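PDB 5OCS: putative NADH-depentdent flavin oxidoreductase from Cupriavidus metallidurans, which probably acts as an FMN-dependent ene-reductase of the Old Yellow Enzyme family, using NADPH or NADH as reductant. Local coordinates for residues Ala260-Ser265 with Val293-Met298; Ile303-Gln308 with Ala338-Ala343. All coordinates share one frame; numbering follows the deposited sequence.

Contact 1 (Ala260-Ser265 with Val293-Met298)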
ATOM      1  N   ALA D 260      26.369  -0.692  15.037  1.00 12.79           N
ATOM      2  CA  ALA D 260      25.251  -0.165  15.796  1.00 13.28           C
ATOM      3  C   ALA D 260      24.329  -1.230  16.377  1.00 13.24           C
ATOM      4  O   ALA D 260      23.576  -0.966  17.310  1.00 13.89           O
ATOM      5  CB  ALA D 260      24.436   0.779  14.921  1.00 13.75           C
ATOM      6  N   ALA D 261      24.366  -2.426  15.783  1.00 12.99           N
ATOM      7  CA  ALA D 261      23.454  -3.475  16.112  1.00 12.42           C
ATOM      8  C   ALA D 261      23.965  -4.775  15.558  1.00 11.65           C
ATOM      9  O   ALA D 261      24.973  -4.838  14.850  1.00 12.88           O
ATOM     10  CB  ALA D 261      22.059  -3.159  15.548  1.00 12.50           C
ATOM     11  N   VAL D 262      23.225  -5.821  15.859  1.00 12.43           N
ATOM     12  CA  VAL D 262      23.314  -7.061  15.093  1.00 12.20           C
ATOM     13  C   VAL D 262      21.894  -7.585  14.834  1.00 11.30           C
ATOM     14  O   VAL D 262      21.018  -7.567  15.716  1.00 11.44           O
ATOM     15  CB  VAL D 262      24.246  -8.102  15.780  1.00 13.41           C
ATOM     16  CG1 VAL D 262      23.679  -8.542  17.100  1.00 13.41           C
ATOM     17  CG2 VAL D 262      24.457  -9.324  14.888  1.00 14.12           C
ATOM     18  N   HIS D 263      21.645  -8.023  13.594  1.00 10.06           N
ATOM     19  CA  HIS D 263      20.355  -8.531  13.211  1.00  9.64           C
ATOM     20  C   HIS D 263      20.517 -10.028  13.049  1.00  9.50           C
ATOM     21  O   HIS D 263      21.261 -10.473  12.166  1.00  9.50           O
ATOM     22  CB  HIS D 263      19.934  -7.856  11.896  1.00  9.20           C
ATOM     23  CG  HIS D 263      18.514  -8.103  11.497  1.00  9.95           C
ATOM     24  ND1 HIS D 263      17.933  -7.451  10.419  1.00  9.64           N
ATOM     25  CD2 HIS D 263      17.541  -8.876  12.029  1.00 10.46           C
ATOM     26  CE1 HIS D 263      16.674  -7.844  10.300  1.00 10.22           C
ATOM     27  NE2 HIS D 263      16.414  -8.713  11.252  1.00  9.97           N
ATOM     28  N   VAL D 264      19.824 -10.789  13.883  1.00 10.20           N
ATOM     29  CA  VAL D 264      20.091 -12.231  14.043  1.00 10.56           C
ATOM     30  C   VAL D 264      18.979 -12.995  13.364  1.00 11.65           C
ATOM     31  O   VAL D 264      17.827 -12.886  13.772  1.00 11.16           O
ATOM     32  CB  VAL D 264      20.163 -12.620  15.529  1.00 11.03           C
ATOM     33  CG1 VAL D 264      20.357 -14.117  15.705  1.00 11.80           C
ATOM     34  CG2 VAL D 264      21.264 -11.826  16.255  1.00 11.11           C
ATOM     35  N   SER D 265      19.311 -13.774  12.328  1.00 12.11           N
ATOM     36  CA  SER D 265      18.323 -14.643  11.706  1.00 14.29           C
ATOM     37  C   SER D 265      18.048 -15.857  12.592  1.00 13.30           C
ATOM     38  O   SER D 265      18.727 -16.059  13.587  1.00 14.12           O
ATOM     39  CB  SER D 265      18.758 -15.032  10.301  1.00 15.28           C
ATOM     40  OG  SER D 265      18.502 -13.896   9.432  1.00 19.08           O
ATOM     41  N   VAL D 293      26.461 -10.291  24.340  1.00 18.87           N
ATOM     42  CA  VAL D 293      27.214  -9.256  23.651  1.00 19.11           C
ATOM     43  C   VAL D 293      26.739  -7.837  24.019  1.00 20.09           C
ATOM     44  O   VAL D 293      27.554  -6.909  24.061  1.00 20.93           O
ATOM     45  CB  VAL D 293      27.188  -9.463  22.128  1.00 19.19           C
ATOM     46  CG1 VAL D 293      28.014  -8.407  21.410  1.00 19.15           C
ATOM     47  CG2 VAL D 293      27.737 -10.844  21.786  1.00 18.60           C
ATOM     48  N   GLY D 294      25.438  -7.656  24.232  1.00 19.96           N
ATOM     49  CA  GLY D 294      24.896  -6.354  24.659  1.00 21.00           C
ATOM     50  C   GLY D 294      24.757  -5.304  23.569  1.00 20.69           C
ATOM     51  O   GLY D 294      24.464  -4.155  23.870  1.00 20.30           O
ATOM     52  N   LEU D 295      24.980  -5.661  22.307  1.00 18.07           N
ATOM     53  CA  LEU D 295      24.639  -4.756  21.196  1.00 17.18           C
ATOM     54  C   LEU D 295      23.110  -4.671  21.117  1.00 16.30           C
ATOM     55  O   LEU D 295      22.410  -5.622  21.483  1.00 16.60           O
ATOM     56  CB  LEU D 295      25.157  -5.299  19.837  1.00 17.85           C
ATOM     57  CG  LEU D 295      26.532  -5.004  19.244  1.00 17.46           C
ATOM     58  CD1 LEU D 295      26.872  -5.854  18.022  1.00 17.37           C
ATOM     59  CD2 LEU D 295      26.681  -3.531  18.925  1.00 16.58           C
ATOM     60  N   PRO D 296      22.558  -3.575  20.568  1.00 16.49           N
ATOM     61  CA  PRO D 296      21.153  -3.596  20.153  1.00 15.59           C
ATOM     62  C   PRO D 296      20.917  -4.797  19.212  1.00 15.23           C
ATOM     63  O   PRO D 296      21.667  -4.956  18.244  1.00 15.00           O
ATOM     64  CB  PRO D 296      21.011  -2.268  19.401  1.00 16.09           C
ATOM     65  CG  PRO D 296      21.949  -1.373  20.115  1.00 16.21           C
ATOM     66  CD  PRO D 296      23.133  -2.221  20.456  1.00 16.45           C
ATOM     67  N   THR D 297      19.965  -5.645  19.551  1.00 13.67           N
ATOM     68  CA  THR D 297      19.822  -6.930  18.907  1.00 13.31           C
ATOM     69  C   THR D 297      18.491  -6.935  18.214  1.00 13.15           C
ATOM     70  O   THR D 297      17.437  -6.887  18.848  1.00 12.50           O
ATOM     71  CB  THR D 297      19.916  -8.065  19.930  1.00 13.70           C
ATOM     72  OG1 THR D 297      21.193  -7.967  20.569  1.00 13.75           O
ATOM     73  CG2 THR D 297      19.761  -9.397  19.275  1.00 14.44           C
ATOM     74  N   MET D 298      18.529  -6.982  16.896  1.00 13.52           N
ATOM     75  CA  MET D 298      17.314  -7.144  16.120  1.00 13.04           C
ATOM     76  C   MET D 298      17.131  -8.624  15.842  1.00 12.39           C
ATOM     77  O   MET D 298      18.070  -9.259  15.474  1.00 12.49           O
ATOM     78  CB  MET D 298      17.394  -6.433  14.762  1.00 15.31           C
ATOM     79  CG  MET D 298      17.936  -5.036  14.752  1.00 18.06           C
ATOM     80  SD  MET D 298      17.708  -4.353  13.047  1.00 24.02           S
ATOM     81  CE  MET D 298      18.587  -2.801  13.205  1.00 25.81           C
TER
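The imidazole of H263 carries the sulfur of M298 over one face, between neighbouring parallel strands of the TIM barrel: SD stands 4.3 Å from the H263 ring centroid and 24° off the normal, offset toward the rim, which fits a Met-aromatic contact. The two side chains cross at about a right angle. Nearer the backbone, M298 CB packs against H263 CD2 at 3.7 Å. Both ring nitrogens are hydrogen-bonded elsewhere, ND1 to E176 and NE2 to S322, and these bonds fix the ring's rotation. The strands pair in register, V262 with T297 and H263 with M298. Their ladder has three rungs: V262 N to P296 O (3.0 Å), M298 N to V262 O (2.8 Å) and V264 N to M298 O, the last the straightest at 165°. H263 and M298 share one face of the sheet, and H263 touches R231, which binds FMN in a structure of this protein. V262 and T297 lie on the other face, where V262 touches S251 of helix 244-256. Ahead of the ladder, the P296 ring sits against A260 O, and L295 CD1 reaches V262 CB. T297 OG1, anti to its carbonyl carbon (chi1 -59°), donates to L295 O at 2.8 Å from above the carbonyl plane.

Contact 2 (Ile303-Gln308 with Ala338-Ala343)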
ATOM      1  N   ILE D 303       6.626 -14.483  13.017  1.00 12.19           N
ATOM      2  CA  ILE D 303       5.426 -14.353  13.799  1.00 12.80           C
ATOM      3  C   ILE D 303       4.364 -13.610  13.030  1.00 12.44           C
ATOM      4  O   ILE D 303       4.665 -12.934  12.046  1.00 13.70           O
ATOM      5  CB  ILE D 303       5.720 -13.651  15.148  1.00 14.04           C
ATOM      6  CG1 ILE D 303       6.256 -12.224  14.932  1.00 14.42           C
ATOM      7  CG2 ILE D 303       6.733 -14.462  15.944  1.00 14.07           C
ATOM      8  CD1 ILE D 303       5.174 -11.174  14.769  1.00 15.53           C
ATOM      9  N   THR D 304       3.115 -13.745  13.469  1.00 12.60           N
ATOM     10  CA  THR D 304       2.001 -13.015  12.846  1.00 13.56           C
ATOM     11  C   THR D 304       1.200 -12.187  13.848  1.00 13.61           C
ATOM     12  O   THR D 304       0.481 -11.294  13.440  1.00 13.47           O
ATOM     13  CB  THR D 304       1.018 -13.967  12.116  1.00 15.30           C
ATOM     14  OG1 THR D 304       0.380 -14.811  13.097  1.00 16.15           O
ATOM     15  CG2 THR D 304       1.772 -14.830  11.061  1.00 15.69           C
ATOM     16  N   GLU D 305       1.294 -12.484  15.141  1.00 14.13           N
ATOM     17  CA  GLU D 305       0.419 -11.828  16.146  1.00 14.75           C
ATOM     18  C   GLU D 305       1.145 -10.796  16.982  1.00 13.91           C
ATOM     19  O   GLU D 305       2.287 -10.987  17.382  1.00 14.27           O
ATOM     20  CB  GLU D 305      -0.197 -12.878  17.079  1.00 16.47           C
ATOM     21  CG  GLU D 305      -0.922 -14.016  16.378  1.00 17.75           C
ATOM     22  CD  GLU D 305      -1.937 -13.541  15.346  1.00 20.37           C
ATOM     23  OE1 GLU D 305      -2.905 -12.795  15.697  1.00 24.16           O
ATOM     24  OE2 GLU D 305      -1.760 -13.886  14.154  1.00 21.26           O
ATOM     25  N   ALA D 306       0.440  -9.702  17.311  1.00 13.20           N
ATOM     26  CA  ALA D 306       0.979  -8.655  18.146  1.00 13.32           C
ATOM     27  C   ALA D 306       1.526  -9.196  19.458  1.00 14.12           C
ATOM     28  O   ALA D 306       2.605  -8.784  19.886  1.00 13.48           O
ATOM     29  CB  ALA D 306      -0.067  -7.599  18.445  1.00 13.58           C
ATOM     30  N   GLU D 307       0.769 -10.126  20.045  1.00 16.12           N
ATOM     31  CA  GLU D 307       1.105 -10.695  21.340  1.00 18.95           C
ATOM     32  C   GLU D 307       2.417 -11.465  21.269  1.00 17.37           C
ATOM     33  O   GLU D 307       3.179 -11.451  22.231  1.00 18.25           O
ATOM     34  CB  GLU D 307      -0.039 -11.577  21.861  1.00 21.45           C
ATOM     35  CG  GLU D 307      -1.367 -10.832  22.033  1.00 24.06           C
ATOM     36  CD  GLU D 307      -2.196 -10.604  20.748  1.00 29.29           C
ATOM     37  OE1 GLU D 307      -1.822 -11.027  19.603  1.00 26.62           O
ATOM     38  OE2 GLU D 307      -3.266  -9.946  20.882  1.00 37.48           O
ATOM     39  N   GLN D 308       2.688 -12.097  20.134  1.00 15.79           N
ATOM     40  CA  GLN D 308       3.968 -12.793  19.936  1.00 15.53           C
ATOM     41  C   GLN D 308       5.141 -11.813  19.917  1.00 15.09           C
ATOM     42  O   GLN D 308       6.172 -12.002  20.579  1.00 14.87           O
ATOM     43  CB  GLN D 308       3.966 -13.591  18.636  1.00 15.55           C
ATOM     44  CG  GLN D 308       2.988 -14.747  18.541  1.00 16.42           C
ATOM     45  CD  GLN D 308       3.031 -15.343  17.128  1.00 17.89           C
ATOM     46  OE1 GLN D 308       2.649 -14.699  16.184  1.00 15.22           O
ATOM     47  NE2 GLN D 308       3.582 -16.537  16.982  1.00 20.03           N
ATOM     48  N   ALA D 338      -0.850  -2.110  17.304  1.00 11.60           N
ATOM     49  CA  ALA D 338      -1.063  -1.004  18.208  1.00 11.24           C
ATOM     50  C   ALA D 338      -2.478  -1.050  18.774  1.00 12.35           C
ATOM     51  O   ALA D 338      -2.650  -0.854  20.012  1.00 13.00           O
ATOM     52  CB  ALA D 338      -0.808   0.319  17.502  1.00 11.13           C
ATOM     53  N   ALA D 339      -3.456  -1.374  17.946  1.00 12.49           N
ATOM     54  CA  ALA D 339      -4.840  -1.509  18.421  1.00 14.39           C
ATOM     55  C   ALA D 339      -4.933  -2.621  19.477  1.00 17.38           C
ATOM     56  O   ALA D 339      -5.646  -2.461  20.465  1.00 17.61           O
ATOM     57  CB  ALA D 339      -5.791  -1.800  17.282  1.00 14.80           C
ATOM     58  N   LYS D 340      -4.248  -3.736  19.255  1.00 18.86           N
ATOM     59  CA  LYS D 340      -4.319  -4.856  20.222  1.00 20.87           C
ATOM     60  C   LYS D 340      -3.610  -4.517  21.520  1.00 19.79           C
ATOM     61  O   LYS D 340      -4.023  -4.966  22.575  1.00 22.69           O
ATOM     62  CB  LYS D 340      -3.709  -6.147  19.649  1.00 22.55           C
ATOM     63  CG  LYS D 340      -4.598  -7.005  18.726  1.00 26.58           C
ATOM     64  CD  LYS D 340      -3.717  -7.766  17.721  1.00 30.07           C
ATOM     65  CE  LYS D 340      -4.143  -9.192  17.351  1.00 34.85           C
ATOM     66  NZ  LYS D 340      -2.998  -9.917  16.669  1.00 33.25           N
ATOM     67  N   LEU D 341      -2.542  -3.755  21.452  1.00 16.64           N
ATOM     68  CA  LEU D 341      -1.642  -3.486  22.573  1.00 17.13           C
ATOM     69  C   LEU D 341      -1.868  -2.122  23.254  1.00 17.96           C
ATOM     70  O   LEU D 341      -1.104  -1.742  24.140  1.00 20.32           O
ATOM     71  CB  LEU D 341      -0.198  -3.615  22.084  1.00 16.58           C
ATOM     72  CG  LEU D 341       0.195  -5.035  21.632  1.00 16.24           C
ATOM     73  CD1 LEU D 341       1.610  -5.043  21.084  1.00 15.44           C
ATOM     74  CD2 LEU D 341       0.101  -6.057  22.778  1.00 17.89           C
ATOM     75  N   GLY D 342      -2.903  -1.385  22.846  1.00 18.26           N
ATOM     76  CA  GLY D 342      -3.204  -0.089  23.431  1.00 18.95           C
ATOM     77  C   GLY D 342      -2.210   1.022  23.129  1.00 19.28           C
ATOM     78  O   GLY D 342      -2.061   1.957  23.910  1.00 22.58           O
ATOM     79  N   ALA D 343      -1.581   0.978  21.957  1.00 17.14           N
ATOM     80  CA  ALA D 343      -0.596   1.966  21.582  1.00 15.80           C
ATOM     81  C   ALA D 343      -1.122   2.797  20.399  1.00 16.64           C
ATOM     82  O   ALA D 343      -2.204   2.579  19.904  1.00 15.79           O
ATOM     83  CB  ALA D 343       0.698   1.259  21.195  1.00 16.14           C
TER
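K340 reaches from the last turn of helix 333-341 across to the start of helix 306-314, where E305 occupies the N-cap position, and its ammonium meets two carboxylates in a salt-bridge network on the surface of the TIM barrel's outer layer. The lysine crosses E305 obliquely and E307 at about a right angle. K340 NZ lies 3.0 Å from E305 OE1, approaching from above the carboxylate plane, 44° out of it. The second bond, from K340 NZ to E307 OE1 at 3.4 Å, is weak. The E307 carboxylate also touches the lysine's methylenes as it crosses: E307 OE2 is 3.7 Å from K340 CE and 3.9 Å from K340 CD. Both glutamates bend at chi2 (-51° in E305, 80° in E307), which turns each CD from an extended course, and the end of each chain comes nearer the lysine than its first bond would suggest.

Beneath the charges the packing is apolar. A306 CB points toward the other helix and meets K340 CD at 3.7 Å and L341 CD1 at 4.0 Å, so the aliphatic part of the lysine covers a buried alanine while its NZ turns to the two carboxylates. Two carboxylates beside one ammonium would be expected to favour its protonated form. E305 is itself positioned from within its own segment: T304 OG1 bonds to the anti lone pair of E305 OE2, and Q308 OE1 accepts from T304 N. Q308, third residue of the helix, also supplies the N3-to-N-cap half of a capping box, its OE1 taking E305 N in the carbonyl plane at 2.8 Å.

In the fold
Contact 1 closes before contact 2 opens, so the two stand in series along the chain, with strand 297-300 leading into helix 306-314. Their centres are about 22 Å apart and their nearest atoms about 11 Å, without touching. Contact 1 joins the sixth and seventh strands of the eight-stranded parallel barrel and is largely buried; contact 2 joins helices 306-314 and 333-341 at the surface. Their centres lie about 12 Å and 22 Å, respectively, from the centre of the chain. Side chains that bind FMN in a structure of this protein come within about 3 Å of H263 in contact 1 (R231), but only about 11 Å of E305 in contact 2 (R325), which belongs to the helical periphery.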